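2-polyprenyl-6-methoxyphenol hydroxylase-like FAD-dependent oxidoreductase (PDB 6UI5) is an FAD-dependent oxidoreductase that carries flavin-adenine dinucleotide in a Rossmann-type domain and ends in a thioredoxin-like C-terminal region. Local coordinates at residues G62-T67 with P88-H93; V73-L78 with E360-F365; G153-G156 with I160-K163; A439-E444 with V453-P458. One frame throughout, in Å; residues are numbered along the deposited sequence.

Interaction 1: residues G62-T67 with P88-H93; sequences GLREGT and PREPTH
Arg64 runs over the ring of His93 and carries its guanidinium on to the carboxylate of Glu90, so one side chain of residues 62-67 makes most of the contact with residues 88-93. The tight part is at the imidazole. Arg64 CD lies 4.0 Å from the centroid of the His93 ring and 24° off its normal, a CH-pi contact over one face, displaced toward the rim. Arg64 CG adds a second carbon, 3.7 Å from His93 CD2. Thr67 OG1 meets the same ring differently, lying in its plane at the edge, 3.9 Å from His93 CD2. Rotation of the imidazole is restrained by its own segment, because His93 ND1 donates to Pro91 O at 2.9 Å. Thr67 OG1 turns back to Arg64 O at 2.7 Å; Thr67 N reaches that oxygen from the same face, closing a type II turn.

Beyond Arg64 CD the chain bends (chi3 -72°), leaves the ring and becomes polar. Arg64 NH1 forms a salt bridge with Glu90 OE2, but the modelled 2.4 Å is very short and its exact length is doubtful. With the guanidinium and carboxylate planes 68° apart, this is no flat two-pronged pairing. Arg64 NH2 has a second acidic partner in Asp55. The more open side is that of the partly exposed Arg64 and Thr67; Glu90 and His93 are buried.

Leu51 of helix 48-55 packs on Arg64, Glu90 and His93, Arg99 of helix 97-110 touches Thr67, and Thr69 of the neighbouring strand 69-75 lies against His93, which belongs to the short outer strand 92-93.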
loop_
_atom_site.group_PDB
_atom_site.type_symbol
_atom_site.label_atom_id
_atom_site.label_comp_id
_atom_site.label_asym_id
_atom_site.label_seq_id
_atom_site.Cartn_x
_atom_site.Cartn_y
_atom_site.Cartn_z
ATOM N N GLY A 62 8.510 -34.434 -12.710
ATOM C CA GLY A 62 8.918 -34.707 -14.073
ATOM C C GLY A 62 9.212 -33.392 -14.745
ATOM O O GLY A 62 10.276 -33.197 -15.331
ATOM N N LEU A 63 8.267 -32.463 -14.616
ATOM C CA LEU A 63 8.570 -31.072 -14.903
ATOM C C LEU A 63 9.575 -30.498 -13.908
ATOM O O LEU A 63 10.304 -29.557 -14.244
ATOM C CB LEU A 63 7.292 -30.253 -14.879
ATOM C CG LEU A 63 6.248 -30.397 -15.987
ATOM C CD1 LEU A 63 5.090 -29.502 -15.603
ATOM C CD2 LEU A 63 6.792 -29.967 -17.345
ATOM N N ARG A 64 9.627 -31.035 -12.680
ATOM C CA ARG A 64 10.483 -30.438 -11.658
ATOM C C ARG A 64 11.948 -30.866 -11.810
ATOM O O ARG A 64 12.852 -30.035 -11.670
ATOM C CB ARG A 64 9.950 -30.781 -10.257
ATOM C CG ARG A 64 8.912 -29.790 -9.713
ATOM C CD ARG A 64 8.675 -29.882 -8.154
ATOM N NE ARG A 64 7.941 -31.091 -7.790
ATOM C CZ ARG A 64 6.680 -31.120 -7.384
ATOM N NH1 ARG A 64 6.001 -29.994 -7.223
ATOM N NH2 ARG A 64 6.108 -32.288 -7.126
ATOM N N GLU A 65 12.207 -32.142 -12.108
ATOM C CA GLU A 65 13.579 -32.639 -12.096
ATOM C C GLU A 65 14.430 -31.895 -13.108
ATOM O O GLU A 65 13.999 -31.636 -14.235
ATOM C CB GLU A 65 13.626 -34.141 -12.401
ATOM C CG GLU A 65 15.027 -34.690 -12.759
ATOM C CD GLU A 65 15.906 -34.961 -11.540
ATOM O OE1 GLU A 65 15.479 -34.656 -10.405
ATOM O OE2 GLU A 65 17.026 -35.487 -11.720
ATOM N N GLY A 66 15.648 -31.542 -12.685
ATOM C CA GLY A 66 16.625 -30.905 -13.539
ATOM C C GLY A 66 16.484 -29.406 -13.689
ATOM O O GLY A 66 17.418 -28.759 -14.191
ATOM N N THR A 67 15.354 -28.830 -13.275
ATOM C CA THR A 67 15.105 -27.407 -13.455
ATOM C C THR A 67 15.507 -26.643 -12.204
ATOM O O THR A 67 15.418 -27.153 -11.085
ATOM C CB THR A 67 13.635 -27.141 -13.769
ATOM O OG1 THR A 67 12.833 -27.529 -12.647
ATOM C CG2 THR A 67 13.194 -27.907 -15.026
ATOM N N PRO A 88 4.770 -25.800 4.967
ATOM C CA PRO A 88 5.791 -25.957 3.915
ATOM C C PRO A 88 5.209 -25.744 2.520
ATOM O O PRO A 88 4.107 -26.204 2.207
ATOM C CB PRO A 88 6.272 -27.405 4.088
ATOM C CG PRO A 88 5.789 -27.832 5.443
ATOM C CD PRO A 88 4.530 -27.050 5.699
ATOM N N ARG A 89 5.964 -25.020 1.682
ATOM C CA ARG A 89 5.664 -24.910 0.256
ATOM C C ARG A 89 6.921 -24.922 -0.604
ATOM O O ARG A 89 8.003 -25.273 -0.137
ATOM C CB ARG A 89 4.850 -23.649 -0.049
ATOM C CG ARG A 89 3.895 -23.213 1.079
ATOM C CD ARG A 89 2.471 -23.181 0.598
ATOM N NE ARG A 89 1.533 -22.939 1.692
ATOM C CZ ARG A 89 0.331 -23.501 1.808
ATOM N NH1 ARG A 89 -0.131 -24.358 0.876
ATOM N NH2 ARG A 89 -0.426 -23.214 2.876
ATOM N N GLU A 90 6.769 -24.509 -1.855
ATOM C CA GLU A 90 7.794 -24.738 -2.859
ATOM C C GLU A 90 8.402 -23.432 -3.343
ATOM O O GLU A 90 7.716 -22.408 -3.421
ATOM C CB GLU A 90 7.218 -25.469 -4.075
ATOM C CG GLU A 90 6.945 -26.915 -3.886
ATOM C CD GLU A 90 6.263 -27.506 -5.100
ATOM O OE1 GLU A 90 5.036 -27.300 -5.239
ATOM O OE2 GLU A 90 6.954 -28.160 -5.915
ATOM N N PRO A 91 9.678 -23.446 -3.703
ATOM C CA PRO A 91 10.219 -22.368 -4.539
ATOM C C PRO A 91 9.586 -22.396 -5.918
ATOM O O PRO A 91 9.140 -23.443 -6.396
ATOM C CB PRO A 91 11.710 -22.702 -4.617
ATOM C CG PRO A 91 11.746 -24.232 -4.472
ATOM C CD PRO A 91 10.657 -24.527 -3.470
ATOM N N THR A 92 9.557 -21.231 -6.568
ATOM C CA THR A 92 9.266 -21.198 -8.001
ATOM C C THR A 92 10.280 -22.042 -8.756
ATOM O O THR A 92 11.489 -21.926 -8.531
ATOM C CB THR A 92 9.291 -19.766 -8.526
ATOM O OG1 THR A 92 8.094 -19.095 -8.144
ATOM C CG2 THR A 92 9.356 -19.751 -10.024
ATOM N N HIS A 93 9.782 -22.909 -9.637
ATOM C CA HIS A 93 10.641 -23.721 -10.486
ATOM C C HIS A 93 10.672 -23.172 -11.917
ATOM O O HIS A 93 9.671 -22.661 -12.430
ATOM C CB HIS A 93 10.178 -25.177 -10.494
ATOM C CG HIS A 93 10.547 -25.944 -9.262
ATOM N ND1 HIS A 93 10.059 -25.627 -8.012
ATOM C CD2 HIS A 93 11.325 -27.042 -9.096
ATOM C CE1 HIS A 93 10.534 -26.486 -7.127
ATOM N NE2 HIS A 93 11.307 -27.352 -7.759
#

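Interaction 2: residues V73-L78 with E360-F365; sequences VRFADL and EMMGEF
The Phe75 ring takes the methyl end of Met362 obliquely, neither squarely over a face nor at an edge. Met362 CE is 3.6 Å from Phe75 CD2 and 3.7 Å from Phe75 CE2, so the methyl group straddles one bond of the ring. The sulfur stands farther back: Met362 SD is 5.2 Å from the centroid of the Phe75 ring and 54° off its normal. The other ring, that of Phe365, has Met361 CG over one face and meets Phe365 of the second subunit.

A chi1 of -166° swings the Phe75 ring away from its own N and out toward the helix. Met362 answers with a chain folded at chi2 (-60°) and again at chi3, which curls CE round to the phenyl group; the two side chains cross at about a right angle. Leu78 adds a looser apolar contact, its CD1 4.2 Å from Met362 CB. Phe75 and Leu78 are brought close together by a type II' turn, with Phe75 N donating to Leu78 O at 2.8 Å and Leu78 N returning the bond to Phe75 O.

Leu375 of helix 369-379 touches both Phe75 and Met362, and Met361 of the second subunit also packs on Phe75. The arrangement is a Met-aromatic contact that seats a tight two-residue beta hairpin on helix 352-365, beside the subunit interface.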
loop_
_atom_site.group_PDB
_atom_site.type_symbol
_atom_site.label_atom_id
_atom_site.label_comp_id
_atom_site.label_asym_id
_atom_site.label_seq_id
_atom_site.Cartn_x
_atom_site.Cartn_y
_atom_site.Cartn_z
ATOM N N VAL A 73 10.679 -14.454 -3.638
ATOM C CA VAL A 73 9.418 -13.978 -4.185
ATOM C C VAL A 73 9.466 -12.464 -4.131
ATOM O O VAL A 73 9.560 -11.884 -3.041
ATOM C CB VAL A 73 8.218 -14.511 -3.383
ATOM C CG1 VAL A 73 6.971 -13.789 -3.800
ATOM C CG2 VAL A 73 8.068 -16.047 -3.534
ATOM N N ARG A 74 9.398 -11.814 -5.290
ATOM C CA ARG A 74 9.585 -10.375 -5.368
ATOM C C ARG A 74 8.246 -9.667 -5.559
ATOM O O ARG A 74 7.282 -10.251 -6.043
ATOM C CB ARG A 74 10.559 -10.010 -6.502
ATOM C CG ARG A 74 11.930 -10.691 -6.377
ATOM C CD ARG A 74 13.121 -9.752 -6.644
ATOM N NE ARG A 74 14.347 -10.211 -5.972
ATOM C CZ ARG A 74 14.892 -9.632 -4.895
ATOM N NH1 ARG A 74 14.342 -8.543 -4.362
ATOM N NH2 ARG A 74 16.003 -10.134 -4.355
ATOM N N PHE A 75 8.180 -8.410 -5.136
ATOM C CA PHE A 75 7.072 -7.506 -5.444
ATOM C C PHE A 75 7.685 -6.336 -6.192
ATOM O O PHE A 75 8.476 -5.575 -5.621
ATOM C CB PHE A 75 6.351 -7.028 -4.177
ATOM C CG PHE A 75 4.996 -6.377 -4.435
ATOM C CD1 PHE A 75 3.888 -7.156 -4.810
ATOM C CD2 PHE A 75 4.818 -5.015 -4.262
ATOM C CE1 PHE A 75 2.632 -6.572 -5.039
ATOM C CE2 PHE A 75 3.565 -4.410 -4.487
ATOM C CZ PHE A 75 2.472 -5.193 -4.874
ATOM N N ALA A 76 7.320 -6.180 -7.457
ATOM C CA ALA A 76 8.193 -5.419 -8.339
ATOM C C ALA A 76 9.601 -5.968 -8.142
ATOM O O ALA A 76 9.859 -7.139 -8.442
ATOM C CB ALA A 76 8.124 -3.912 -8.047
ATOM N N ASP A 77 10.494 -5.160 -7.571
ATOM C CA ASP A 77 11.874 -5.567 -7.329
ATOM C C ASP A 77 12.211 -5.598 -5.847
ATOM O O ASP A 77 13.394 -5.654 -5.491
ATOM C CB ASP A 77 12.844 -4.645 -8.077
ATOM C CG ASP A 77 12.781 -3.216 -7.585
ATOM O OD1 ASP A 77 11.835 -2.497 -7.969
ATOM O OD2 ASP A 77 13.676 -2.814 -6.811
ATOM N N LEU A 78 11.206 -5.557 -4.978
ATOM C CA LEU A 78 11.403 -5.712 -3.544
ATOM C C LEU A 78 11.239 -7.175 -3.145
ATOM O O LEU A 78 10.632 -7.974 -3.860
ATOM C CB LEU A 78 10.405 -4.864 -2.759
ATOM C CG LEU A 78 10.399 -3.380 -3.097
ATOM C CD1 LEU A 78 9.504 -2.602 -2.121
ATOM C CD2 LEU A 78 11.824 -2.834 -3.108
ATOM N N GLU A 360 8.923 4.035 -1.246
ATOM C CA GLU A 360 8.994 4.324 0.176
ATOM C C GLU A 360 7.762 3.782 0.894
ATOM O O GLU A 360 7.884 3.162 1.954
ATOM C CB GLU A 360 9.171 5.833 0.393
ATOM C CG GLU A 360 10.603 6.306 0.058
ATOM C CD GLU A 360 10.857 7.791 0.321
ATOM O OE1 GLU A 360 9.977 8.458 0.907
ATOM O OE2 GLU A 360 11.940 8.295 -0.071
ATOM N N MET A 361 6.577 3.956 0.298
ATOM C CA MET A 361 5.329 3.534 0.930
ATOM C C MET A 361 5.317 2.025 1.151
ATOM O O MET A 361 5.238 1.556 2.294
ATOM C CB MET A 361 4.128 3.984 0.086
ATOM C CG MET A 361 2.746 3.809 0.753
ATOM S SD MET A 361 2.320 4.921 2.164
ATOM C CE MET A 361 3.028 4.068 3.576
ATOM N N MET A 362 5.426 1.247 0.064
ATOM C CA MET A 362 5.569 -0.203 0.180
ATOM C C MET A 362 6.725 -0.579 1.089
ATOM O O MET A 362 6.664 -1.610 1.773
ATOM C CB MET A 362 5.770 -0.831 -1.206
ATOM C CG MET A 362 4.484 -1.028 -1.970
ATOM S SD MET A 362 3.403 -2.120 -1.023
ATOM C CE MET A 362 4.426 -3.585 -0.980
ATOM N N GLY A 363 7.789 0.238 1.106
ATOM C CA GLY A 363 8.860 0.022 2.072
ATOM C C GLY A 363 8.337 -0.064 3.494
ATOM O O GLY A 363 8.716 -0.955 4.255
ATOM N N GLU A 364 7.425 0.848 3.859
ATOM C CA GLU A 364 6.844 0.825 5.202
ATOM C C GLU A 364 5.918 -0.370 5.396
ATOM O O GLU A 364 5.978 -1.039 6.432
ATOM C CB GLU A 364 6.085 2.130 5.484
ATOM C CG GLU A 364 6.958 3.368 5.712
ATOM C CD GLU A 364 8.144 3.123 6.639
ATOM O OE1 GLU A 364 7.955 2.516 7.720
ATOM O OE2 GLU A 364 9.277 3.527 6.268
ATOM N N PHE A 365 5.056 -0.659 4.409
ATOM C CA PHE A 365 4.050 -1.707 4.576
ATOM C C PHE A 365 4.690 -3.088 4.684
ATOM O O PHE A 365 4.225 -3.936 5.457
ATOM C CB PHE A 365 3.056 -1.680 3.418
ATOM C CG PHE A 365 2.115 -0.503 3.428
ATOM C CD1 PHE A 365 2.117 0.407 4.469
ATOM C CD2 PHE A 365 1.178 -0.343 2.406
ATOM C CE1 PHE A 365 1.234 1.471 4.478
ATOM C CE2 PHE A 365 0.300 0.727 2.401
ATOM C CZ PHE A 365 0.326 1.638 3.441
#

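Interaction 3: residues G153-G156 with I160-K163; sequences GCDG and IVRK. With FAD (flavin-adenine dinucleotide), chain C.
Asp155 holds CG between its backbone N and carbonyl carbon (chi1 41°), and this turn aims its carboxylate at the first amides of helix 160-164. Val161 has CG1 anti to its own N (chi1 179°), which puts CG2 nearest to residues 153-156, against both Gly153 CA and the Asp155 carboxylate, with CG1 also near Gly153. The clearest polar link is Val161 N to Asp155 OD2, 3.2 Å long and nearly straight at 174°, received on the syn lone pair. Ile160 N lies 2.9 Å from the same oxygen, Asp155 OD2. The other carboxylate oxygen, OD1, is hydrogen-bonded to Ser159, whose hydroxyl oxygen also receives the amide of Arg162. Both ends of the carboxylate are therefore tied to the start of the helix, which limits its rotation.

Next to this polar cluster, toward strand 150-153, the packing is close. Val161 CG2 reaches 3.6 Å from Gly153 CA, and Val161 CB lies 3.7 Å from the same CA, so the valine rests directly on glycine backbone at the end of the strand. Val8 of the central strand 5-8 touches both Asp155 and Val161.

The backbone of 154-156 turns toward flavin-adenine dinucleotide. Asp155 O comes to 3.1 Å from C8A of its adenine, Cys154 O to 3.4 Å from C5B of the ribose, and Ile160 CD1 to 3.9 Å from N6A. Cys154, Asp155, Gly156 and Ile160 belong to the FAD pocket. The sequence Asp155-Gly156, followed by Ser159 and Arg162, is consistent with the DG fingerprint of this flavoprotein family, a strand-loop-helix element in the Rossmann-type domain.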
loop_
_atom_site.group_PDB
_atom_site.type_symbol
_atom_site.label_atom_id
_atom_site.label_comp_id
_atom_site.label_asym_id
_atom_site.label_seq_id
_atom_site.Cartn_x
_atom_site.Cartn_y
_atom_site.Cartn_z
ATOM N N GLY A 153 -14.910 -20.416 -23.334
ATOM C CA GLY A 153 -13.908 -19.714 -24.084
ATOM C C GLY A 153 -12.625 -19.577 -23.303
ATOM O O GLY A 153 -12.544 -18.760 -22.382
ATOM N N CYS A 154 -11.619 -20.377 -23.650
ATOM C CA CYS A 154 -10.252 -20.154 -23.196
ATOM C C CYS A 154 -9.386 -19.639 -24.352
ATOM O O CYS A 154 -8.231 -20.041 -24.529
ATOM C CB CYS A 154 -9.687 -21.435 -22.585
ATOM S SG CYS A 154 -10.850 -22.295 -21.448
ATOM N N ASP A 155 -9.949 -18.759 -25.180
ATOM C CA ASP A 155 -9.309 -18.378 -26.436
ATOM C C ASP A 155 -8.484 -17.102 -26.333
ATOM O O ASP A 155 -8.272 -16.438 -27.350
ATOM C CB ASP A 155 -10.355 -18.228 -27.541
ATOM C CG ASP A 155 -11.617 -17.540 -27.055
ATOM O OD1 ASP A 155 -11.891 -17.587 -25.817
ATOM O OD2 ASP A 155 -12.330 -16.967 -27.921
ATOM N N GLY A 156 -8.029 -16.736 -25.133
ATOM C CA GLY A 156 -7.012 -15.709 -24.997
ATOM C C GLY A 156 -7.576 -14.315 -24.870
ATOM O O GLY A 156 -8.785 -14.083 -24.845
ATOM N N ILE A 160 -13.014 -14.355 -28.933
ATOM C CA ILE A 160 -14.280 -14.267 -29.650
ATOM C C ILE A 160 -15.431 -14.663 -28.728
ATOM O O ILE A 160 -16.506 -14.049 -28.752
ATOM C CB ILE A 160 -14.251 -15.137 -30.923
ATOM C CG1 ILE A 160 -13.368 -14.508 -32.019
ATOM C CG2 ILE A 160 -15.666 -15.366 -31.446
ATOM C CD1 ILE A 160 -11.894 -14.939 -31.995
ATOM N N VAL A 161 -15.231 -15.695 -27.901
ATOM C CA VAL A 161 -16.320 -16.165 -27.042
ATOM C C VAL A 161 -16.782 -15.053 -26.117
ATOM O O VAL A 161 -17.983 -14.796 -25.966
ATOM C CB VAL A 161 -15.910 -17.412 -26.238
ATOM C CG1 VAL A 161 -17.075 -17.832 -25.343
ATOM C CG2 VAL A 161 -15.525 -18.580 -27.152
ATOM N N ARG A 162 -15.844 -14.373 -25.480
ATOM C CA ARG A 162 -16.247 -13.295 -24.599
ATOM C C ARG A 162 -17.036 -12.223 -25.350
ATOM O O ARG A 162 -18.129 -11.813 -24.937
ATOM C CB ARG A 162 -15.014 -12.691 -23.973
ATOM C CG ARG A 162 -15.364 -11.425 -23.351
ATOM C CD ARG A 162 -14.167 -10.839 -22.900
ATOM N NE ARG A 162 -13.378 -10.542 -24.058
ATOM C CZ ARG A 162 -12.097 -10.310 -23.890
ATOM N NH1 ARG A 162 -11.600 -10.498 -22.660
ATOM N NH2 ARG A 162 -11.276 -9.994 -24.882
ATOM N N LYS A 163 -16.467 -11.732 -26.446
ATOM C CA LYS A 163 -17.070 -10.600 -27.138
ATOM C C LYS A 163 -18.470 -10.936 -27.644
ATOM O O LYS A 163 -19.422 -10.183 -27.407
ATOM C CB LYS A 163 -16.150 -10.150 -28.271
ATOM C CG LYS A 163 -14.768 -9.668 -27.807
ATOM C CD LYS A 163 -13.832 -9.493 -29.009
ATOM C CE LYS A 163 -12.392 -9.193 -28.591
ATOM N NZ LYS A 163 -12.284 -7.964 -27.765
HETATM P PA FAD C . -3.476 -18.179 -24.537
HETATM O O1A FAD C . -2.113 -18.605 -24.040
HETATM O O2A FAD C . -3.341 -16.821 -25.205
HETATM O O5B FAD C . -4.172 -19.365 -25.463
HETATM C C5B FAD C . -5.368 -19.095 -26.177
HETATM C C4B FAD C . -5.465 -20.101 -27.370
HETATM O O4B FAD C . -6.607 -20.036 -28.009
HETATM C C3B FAD C . -4.393 -19.762 -28.432
HETATM O O3B FAD C . -3.863 -20.926 -28.897
HETATM C C2B FAD C . -5.183 -19.042 -29.542
HETATM O O2B FAD C . -4.371 -19.095 -30.786
HETATM C C1B FAD C . -6.257 -19.781 -29.600
HETATM N N9A FAD C . -7.444 -19.150 -30.144
HETATM C C8A FAD C . -7.807 -17.854 -30.021
HETATM N N7A FAD C . -9.012 -17.702 -30.611
HETATM C C5A FAD C . -9.399 -18.912 -31.079
HETATM C C6A FAD C . -10.535 -19.339 -31.757
HETATM N N6A FAD C . -11.773 -18.781 -32.280
HETATM N N1A FAD C . -10.668 -20.618 -32.121
HETATM C C2A FAD C . -9.702 -21.513 -31.819
HETATM N N3A FAD C . -8.595 -21.097 -31.140
HETATM C C4A FAD C . -8.441 -19.805 -30.775
HETATM N N1 FAD C . 3.068 -16.281 -18.153
HETATM C C2 FAD C . 3.861 -16.638 -16.941
HETATM O O2 FAD C . 3.450 -17.405 -16.134
HETATM N N3 FAD C . 5.202 -16.013 -16.753
HETATM C C4 FAD C . 5.705 -15.074 -17.757
HETATM O O4 FAD C . 6.767 -14.563 -17.638
HETATM C C4X FAD C . 4.874 -14.735 -18.970
HETATM N N5 FAD C . 5.425 -13.796 -19.919
HETATM C C5X FAD C . 4.624 -13.431 -21.115
HETATM C C6 FAD C . 5.164 -12.518 -22.023
HETATM C C7 FAD C . 4.442 -12.163 -23.156
HETATM C C7M FAD C . 5.272 -11.163 -23.949
HETATM C C8 FAD C . 3.174 -12.709 -23.411
HETATM C C8M FAD C . 2.454 -12.261 -24.689
HETATM C C9 FAD C . 2.627 -13.628 -22.497
HETATM C C9A FAD C . 3.344 -13.997 -21.334
HETATM N N10 FAD C . 2.766 -14.974 -20.335
HETATM C C10 FAD C . 3.563 -15.333 -19.166
HETATM C "C1'" FAD C . 1.446 -15.577 -20.610
HETATM C "C2'" FAD C . 0.312 -15.429 -19.580
HETATM O "O2'" FAD C . 0.428 -16.339 -18.551
HETATM C "C3'" FAD C . -1.029 -15.780 -20.222
HETATM O "O3'" FAD C . -2.019 -15.365 -19.335
HETATM C "C4'" FAD C . -1.278 -17.281 -20.474
HETATM O "O4'" FAD C . -0.342 -17.888 -21.320
HETATM C "C5'" FAD C . -2.636 -17.305 -21.186
HETATM O "O5'" FAD C . -3.212 -18.580 -21.132
HETATM P P FAD C . -4.626 -18.890 -21.930
HETATM O O1P FAD C . -4.689 -20.364 -22.253
HETATM O O2P FAD C . -5.868 -18.398 -21.211
HETATM O O3P FAD C . -4.548 -17.963 -23.296
#

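Interaction 4: residues A439-E444 with V453-P458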
loop_
_atom_site.group_PDB
_atom_site.type_symbol
_atom_site.label_atom_id
_atom_site.label_comp_id
_atom_site.label_asym_id
_atom_site.label_seq_id
_atom_site.Cartn_x
_atom_site.Cartn_y
_atom_site.Cartn_z
ATOM N N ALA A 439 -8.278 -44.350 12.162
ATOM C CA ALA A 439 -9.553 -44.345 11.446
ATOM C C ALA A 439 -10.709 -43.997 12.390
ATOM O O ALA A 439 -11.791 -44.588 12.326
ATOM C CB ALA A 439 -9.801 -45.670 10.721
ATOM N N SER A 440 -10.473 -43.006 13.261
ATOM C CA SER A 440 -11.463 -42.503 14.211
ATOM C C SER A 440 -12.535 -41.622 13.563
ATOM O O SER A 440 -13.502 -41.262 14.245
ATOM C CB SER A 440 -10.763 -41.692 15.306
ATOM O OG SER A 440 -9.525 -42.276 15.683
ATOM N N ALA A 441 -12.387 -41.234 12.295
ATOM C CA ALA A 441 -13.346 -40.321 11.686
ATOM C C ALA A 441 -14.541 -41.111 11.170
ATOM O O ALA A 441 -14.389 -42.223 10.655
ATOM C CB ALA A 441 -12.701 -39.517 10.561
ATOM N N GLN A 442 -15.737 -40.555 11.340
ATOM C CA GLN A 442 -16.956 -41.208 10.871
ATOM C C GLN A 442 -17.230 -40.693 9.469
ATOM O O GLN A 442 -17.556 -39.517 9.294
ATOM C CB GLN A 442 -18.140 -40.929 11.797
ATOM C CG GLN A 442 -19.483 -41.445 11.252
ATOM C CD GLN A 442 -20.667 -40.637 11.770
ATOM O OE1 GLN A 442 -21.598 -40.327 11.020
ATOM N NE2 GLN A 442 -20.635 -40.289 13.062
ATOM N N GLU A 443 -17.081 -41.555 8.467
ATOM C CA GLU A 443 -17.286 -41.110 7.100
ATOM C C GLU A 443 -18.767 -41.137 6.749
ATOM O O GLU A 443 -19.465 -42.118 7.024
ATOM C CB GLU A 443 -16.479 -41.954 6.117
ATOM C CG GLU A 443 -16.725 -43.432 6.156
ATOM C CD GLU A 443 -16.243 -44.099 4.884
ATOM O OE1 GLU A 443 -16.562 -43.569 3.791
ATOM O OE2 GLU A 443 -15.538 -45.132 4.977
ATOM N N GLU A 444 -19.251 -40.048 6.157
ATOM C CA GLU A 444 -20.649 -39.984 5.755
ATOM C C GLU A 444 -20.780 -40.788 4.466
ATOM O O GLU A 444 -20.489 -40.297 3.369
ATOM C CB GLU A 444 -21.101 -38.539 5.602
ATOM C CG GLU A 444 -20.970 -37.716 6.870
ATOM C CD GLU A 444 -21.935 -38.160 8.001
ATOM O OE1 GLU A 444 -23.004 -38.725 7.694
ATOM O OE2 GLU A 444 -21.622 -37.942 9.195
ATOM N N VAL A 453 -12.244 -41.352 1.261
ATOM C CA VAL A 453 -11.634 -41.293 2.577
ATOM C C VAL A 453 -10.191 -41.737 2.446
ATOM O O VAL A 453 -9.914 -42.780 1.854
ATOM C CB VAL A 453 -12.390 -42.165 3.584
ATOM C CG1 VAL A 453 -11.831 -41.921 4.956
ATOM C CG2 VAL A 453 -13.877 -41.872 3.496
ATOM N N VAL A 454 -9.279 -40.946 2.999
ATOM C CA VAL A 454 -7.863 -41.277 3.109
ATOM C C VAL A 454 -7.500 -41.280 4.596
ATOM O O VAL A 454 -7.613 -40.244 5.272
ATOM C CB VAL A 454 -7.002 -40.272 2.321
ATOM C CG1 VAL A 454 -5.514 -40.442 2.633
ATOM C CG2 VAL A 454 -7.302 -40.346 0.766
ATOM N N ARG A 455 -7.077 -42.446 5.103
ATOM C CA ARG A 455 -6.697 -42.639 6.503
ATOM C C ARG A 455 -5.185 -42.569 6.626
ATOM O O ARG A 455 -4.468 -43.419 6.085
ATOM C CB ARG A 455 -7.177 -43.989 7.037
ATOM C CG ARG A 455 -8.576 -44.390 6.654
ATOM C CD ARG A 455 -9.620 -43.741 7.557
ATOM N NE ARG A 455 -10.934 -44.337 7.314
ATOM C CZ ARG A 455 -12.046 -44.005 7.957
ATOM N NH1 ARG A 455 -12.013 -43.072 8.908
ATOM N NH2 ARG A 455 -13.187 -44.620 7.657
ATOM N N ALA A 456 -4.702 -41.573 7.345
ATOM C CA ALA A 456 -3.275 -41.314 7.404
ATOM C C ALA A 456 -2.863 -40.998 8.836
ATOM O O ALA A 456 -3.689 -40.908 9.756
ATOM C CB ALA A 456 -2.886 -40.156 6.469
ATOM N N GLN A 457 -1.575 -40.796 8.998
ATOM C CA GLN A 457 -0.977 -40.496 10.272
ATOM C C GLN A 457 -1.105 -39.015 10.593
ATOM O O GLN A 457 -1.273 -38.193 9.690
ATOM C CB GLN A 457 0.474 -40.952 10.281
ATOM C CG GLN A 457 0.483 -42.478 10.191
ATOM C CD GLN A 457 0.065 -43.071 11.530
ATOM O OE1 GLN A 457 0.683 -42.779 12.555
ATOM N NE2 GLN A 457 -1.004 -43.871 11.531
ATOM N N PRO A 458 -1.147 -38.660 11.877
ATOM C CA PRO A 458 -1.297 -37.247 12.229
ATOM C C PRO A 458 -0.160 -36.430 11.646
ATOM O O PRO A 458 0.978 -36.885 11.551
ATOM C CB PRO A 458 -1.274 -37.258 13.765
ATOM C CG PRO A 458 -0.659 -38.550 14.138
ATOM C CD PRO A 458 -1.086 -39.518 13.078
#
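Arg455 reaches from strand 451-455 across to Ala439, Ala441 and Glu443, and its guanidinium organises this surface contact. Of the polar links, the clearest is a hydrogen bond from Arg455 NH1 to Ala441 O, 3.1 Å long with an angle of 171° at the hydrogen; the oxygen lies close to the guanidinium plane. The same NH1 forms a salt bridge with Asp434, which also accepts from Ala441 N and so braces the loop beside the arginine. A second ion pair, Glu443 OE2 to Arg455 NH2, is long at 3.6 Å, and its carboxylate and guanidinium planes stand 77° apart.

Apolar packing sandwiches the arginine. A bend at chi2 (-82°) folds the guanidinium back along the strand beside Val453, whose CG1 covers one face. Ala439 CB lies over the opposite face, 3.5 Å above the guanidinium plane of Arg455 and offset toward its rim. Separately, a methyl approaches a carboxylate oxygen closely, Val453 CG2 lying 3.2 Å from Glu443 OE1.

Together these interactions pin the loop following strand 430-434 to the parallel neighbour of that strand, 451-455, an outer strand of the mixed sheet in the thioredoxin-like C-terminal region.

From the N terminus, 62-67 comes first and 73-78 next. Interaction 1 closes at 88-93, after interaction 2 has opened, so the two cross; they share a sheet, in which strand 92-93 pairs with 69-75, although their centres are about 25 Å apart. Interaction 3 opens and closes within a few residues, inside the long span from 73-78 to 360-365 that interaction 2 bridges, and it lies at the parallel sheet beside FAD. Interaction 2 then joins the early hairpin to helix 352-365. Interaction 4 follows in series, a short closure in the C-terminal region, its centre about 43 Å from those of both interactions 2 and 3.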